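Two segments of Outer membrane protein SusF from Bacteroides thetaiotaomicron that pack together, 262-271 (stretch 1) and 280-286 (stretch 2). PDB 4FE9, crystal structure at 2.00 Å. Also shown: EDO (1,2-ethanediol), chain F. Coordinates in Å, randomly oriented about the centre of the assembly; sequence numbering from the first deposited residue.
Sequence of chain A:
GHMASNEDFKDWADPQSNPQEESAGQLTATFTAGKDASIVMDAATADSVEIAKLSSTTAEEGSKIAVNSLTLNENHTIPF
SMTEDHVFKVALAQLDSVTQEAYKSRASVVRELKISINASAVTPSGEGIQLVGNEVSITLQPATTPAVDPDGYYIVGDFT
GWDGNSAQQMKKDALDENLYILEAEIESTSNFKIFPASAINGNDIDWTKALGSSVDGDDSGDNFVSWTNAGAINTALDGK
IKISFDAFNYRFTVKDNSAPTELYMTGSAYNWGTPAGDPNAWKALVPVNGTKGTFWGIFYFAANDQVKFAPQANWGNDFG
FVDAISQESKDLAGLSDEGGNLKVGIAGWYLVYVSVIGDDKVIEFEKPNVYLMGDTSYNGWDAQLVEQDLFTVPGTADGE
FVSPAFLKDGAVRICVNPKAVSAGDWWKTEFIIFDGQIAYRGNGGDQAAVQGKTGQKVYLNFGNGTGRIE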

# COMPACT_ATOMS: atom_id res chain seq x y z
N GLU A 262 2.69 -18.05 10.39
CA GLU A 262 2.73 -17.74 11.83
C GLU A 262 3.45 -16.45 12.05
O GLU A 262 4.32 -16.09 11.27
N LEU A 263 3.25 -15.86 13.22
CA LEU A 263 3.94 -14.61 13.58
C LEU A 263 4.10 -14.49 15.09
O LEU A 263 3.22 -14.90 15.86
N TYR A 264 5.26 -13.98 15.50
CA TYR A 264 5.64 -13.94 16.90
C TYR A 264 6.20 -12.58 17.22
O TYR A 264 6.73 -11.89 16.32
N MET A 265 5.93 -12.13 18.43
CA MET A 265 6.42 -10.86 18.94
C MET A 265 7.39 -11.11 20.08
O MET A 265 7.18 -12.02 20.88
N THR A 266 8.54 -10.45 20.00
CA THR A 266 9.43 -10.33 21.14
C THR A 266 9.70 -8.85 21.39
O THR A 266 9.00 -7.97 20.84
N GLY A 267 10.62 -8.56 22.31
CA GLY A 267 10.60 -7.29 23.01
C GLY A 267 11.68 -7.13 24.05
O GLY A 267 12.32 -8.11 24.47
N SER A 268 11.93 -5.87 24.41
CA SER A 268 12.71 -5.55 25.62
C SER A 268 12.13 -6.23 26.84
O SER A 268 12.85 -6.89 27.57
N ALA A 269 10.81 -6.17 27.00
CA ALA A 269 10.13 -6.85 28.11
C ALA A 269 10.15 -8.40 28.03
O ALA A 269 9.58 -9.06 28.89
N TYR A 270 10.82 -8.96 27.02
CA TYR A 270 10.84 -10.43 26.80
C TYR A 270 12.24 -10.94 26.58
O TYR A 270 12.44 -11.92 25.85
N ASN A 271 13.22 -10.17 27.04
CA ASN A 271 14.60 -10.57 26.96
C ASN A 271 15.14 -10.56 25.54
O ASN A 271 16.06 -11.32 25.22
N ASN A 280 8.58 -18.06 26.53
CA ASN A 280 8.90 -16.99 27.46
C ASN A 280 9.45 -15.75 26.74
O ASN A 280 9.08 -14.62 27.06
N ALA A 281 10.24 -15.97 25.70
CA ALA A 281 10.81 -14.89 24.93
C ALA A 281 9.95 -14.46 23.70
O ALA A 281 10.10 -13.35 23.19
N TRP A 282 9.07 -15.36 23.23
CA TRP A 282 8.34 -15.16 21.93
C TRP A 282 6.86 -15.40 22.09
O TRP A 282 6.45 -16.50 22.46
N LYS A 283 6.04 -14.39 21.80
CA LYS A 283 4.60 -14.51 21.95
C LYS A 283 3.95 -14.74 20.57
O LYS A 283 4.04 -13.88 19.69
N ALA A 284 3.24 -15.84 20.43
CA ALA A 284 2.49 -16.12 19.19
C ALA A 284 1.33 -15.14 19.04
O ALA A 284 0.68 -14.81 20.03
N LEU A 285 1.18 -14.55 17.86
CA LEU A 285 -0.10 -13.90 17.51
C LEU A 285 -1.08 -14.88 16.86
O LEU A 285 -0.70 -15.93 16.44
N VAL A 286 -2.33 -14.48 16.77
CA VAL A 286 -3.39 -15.36 16.32
C VAL A 286 -3.72 -15.05 14.85
O VAL A 286 -3.97 -13.88 14.51

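A short antiparallel pairing illustrates a general principle: backbone hydrogen bonds fix the register of two strands, and the register then decides which side chains meet. Here the ladder consists of Leu285 N to Leu263 O (2.9 Å), Met265 N to Lys283 O (2.9 Å) and Lys283 N to Met265 O (2.8 Å), all close to linear. Met265 and Lys283 form the hydrogen-bonded pair, Tyr264 and Ala284 the non-hydrogen-bonded one, and the two pairs send their side chains to different faces of the sheet. In all, 615 Å² of surface is buried between the stretches.

Apolar contacts follow from this alternation. On the face of Tyr264 and Ala284, the tyrosine takes an m rotamer (chi2 -93°), which brings its CE1 to 3.7 Å from Ala284 CB, while its CB lies 4.0 Å from Trp282 CE3. On the face of Met265, an extended t, t side chain with chi3 p, the contact runs to Leu285, whose CB points toward the first stretch: Met265 CB is 3.9 Å from Leu285 CD1. Leu285 is m, p; Leu263, t, p, has its CB sideways and meets the partner chiefly through its backbone.

Aromatic rings offer their faces to aliphatic groups, a common way to pack a ring without stacking it on another. Trp282 (m, chi2 88°) receives Thr266 over one face, with Thr266 CB 3.8 Å from the centroid of the six-membered ring and Thr266 CG2 3.5 Å from Trp282 CZ3. Beyond the strand, Tyr270 points its CB toward the second stretch and, with chi1 m and chi2 -78°, lays its ring against the lysine chain. Lys283 CG sits over the face of the Tyr270 ring, 4.2 Å from its centroid; the m chi1 of the lysine places CG there, and its chi2 is also m.

Polar side-chain links are fewer. Thr266, in the t rotamer, donates from OG1 to Ala281 O at 2.8 Å, so the same residue supplies both a methyl for the indole and a hydroxyl for the loop backbone. Within the first stretch, Tyr264 OH donates to Glu262 OE1 at 2.9 Å, tying down the far end of the ring.

Solvent completes the edge. Water 1 accepts from Leu263 N (3.2 Å) and donates to Leu285 O (2.8 Å), bridging the stretches beside the last rung. A 1,2-ethanediol, probably from the crystallisation liquor, donates from O2 to Ala284 O at 2.6 Å, and its C2 lies 3.9 Å from CG2 of Val286, whose CB points away from the first stretch.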

# COMPACT_ATOMS: atom_id res chain seq x y z
CB GLU A 262 3.43 -18.87 12.58
CG GLU A 262 2.71 -20.24 12.46
CD GLU A 262 3.35 -21.35 13.34
OE1 GLU A 262 4.54 -21.22 13.74
OE2 GLU A 262 2.68 -22.38 13.57
CB LEU A 263 3.16 -13.39 13.06
CG LEU A 263 3.99 -12.11 13.03
CD1 LEU A 263 4.98 -12.12 11.86
CD2 LEU A 263 3.09 -10.89 12.96
CB TYR A 264 6.70 -15.00 17.19
CG TYR A 264 6.23 -16.43 17.00
CD1 TYR A 264 5.69 -17.17 18.06
CD2 TYR A 264 6.36 -17.06 15.76
CE1 TYR A 264 5.28 -18.49 17.88
CE2 TYR A 264 5.92 -18.36 15.56
CZ TYR A 264 5.35 -19.06 16.61
OH TYR A 264 4.99 -20.36 16.42
CB MET A 265 5.25 -10.02 19.46
CG MET A 265 5.67 -8.70 20.15
SD MET A 265 4.27 -7.68 20.56
CE MET A 265 3.76 -8.46 22.09
CB THR A 266 10.73 -11.10 20.91
OG1 THR A 266 11.46 -11.19 22.13
CG2 THR A 266 11.59 -10.43 19.82
CB SER A 268 12.80 -4.02 25.83
OG SER A 268 11.53 -3.39 25.73
CB ALA A 269 8.71 -6.34 28.26
CB TYR A 270 9.98 -10.85 25.60
CG TYR A 270 8.54 -10.39 25.67
CD1 TYR A 270 7.62 -11.05 26.47
CD2 TYR A 270 8.12 -9.30 24.96
CE1 TYR A 270 6.29 -10.60 26.56
CE2 TYR A 270 6.83 -8.82 25.07
CZ TYR A 270 5.91 -9.50 25.84
OH TYR A 270 4.61 -9.02 25.94
CB ASN A 271 14.80 -11.95 27.60
CG ASN A 271 16.20 -12.13 28.19
OD1 ASN A 271 16.74 -11.21 28.83
ND2 ASN A 271 16.83 -13.26 27.90
CB ASN A 280 9.89 -17.49 28.53
CG ASN A 280 9.19 -18.32 29.63
OD1 ASN A 280 8.07 -18.00 30.07
ND2 ASN A 280 9.83 -19.42 30.04
CB ALA A 281 12.20 -15.23 24.51
CB TRP A 282 8.88 -16.10 20.87
CG TRP A 282 10.28 -15.88 20.57
CD1 TRP A 282 11.34 -16.45 21.20
CD2 TRP A 282 10.83 -14.93 19.65
NE1 TRP A 282 12.52 -15.95 20.70
CE2 TRP A 282 12.24 -15.04 19.72
CE3 TRP A 282 10.27 -14.04 18.72
CZ2 TRP A 282 13.09 -14.32 18.87
CZ3 TRP A 282 11.11 -13.33 17.88
CH2 TRP A 282 12.51 -13.43 18.00
CB LYS A 283 4.02 -13.24 22.56
CG LYS A 283 4.69 -12.79 23.89
CD LYS A 283 4.16 -13.59 25.06
CE LYS A 283 5.23 -14.49 25.61
NZ LYS A 283 5.04 -14.76 27.08
CB ALA A 284 2.00 -17.58 19.20
CB LEU A 285 0.12 -12.70 16.59
CG LEU A 285 0.64 -11.43 17.29
CD1 LEU A 285 2.19 -11.56 17.52
CD2 LEU A 285 0.29 -10.17 16.46
CB VAL A 286 -4.65 -15.14 17.18
CG1 VAL A 286 -5.79 -16.14 16.76
CG2 VAL A 286 -4.29 -15.26 18.69
C1 EDO F . -2.79 -13.07 22.90
O1 EDO F . -3.99 -12.37 22.55
C2 EDO F . -2.22 -13.65 21.63
O2 EDO F . -1.07 -14.43 21.97
O HOH W 1 1.04 -17.41 14.87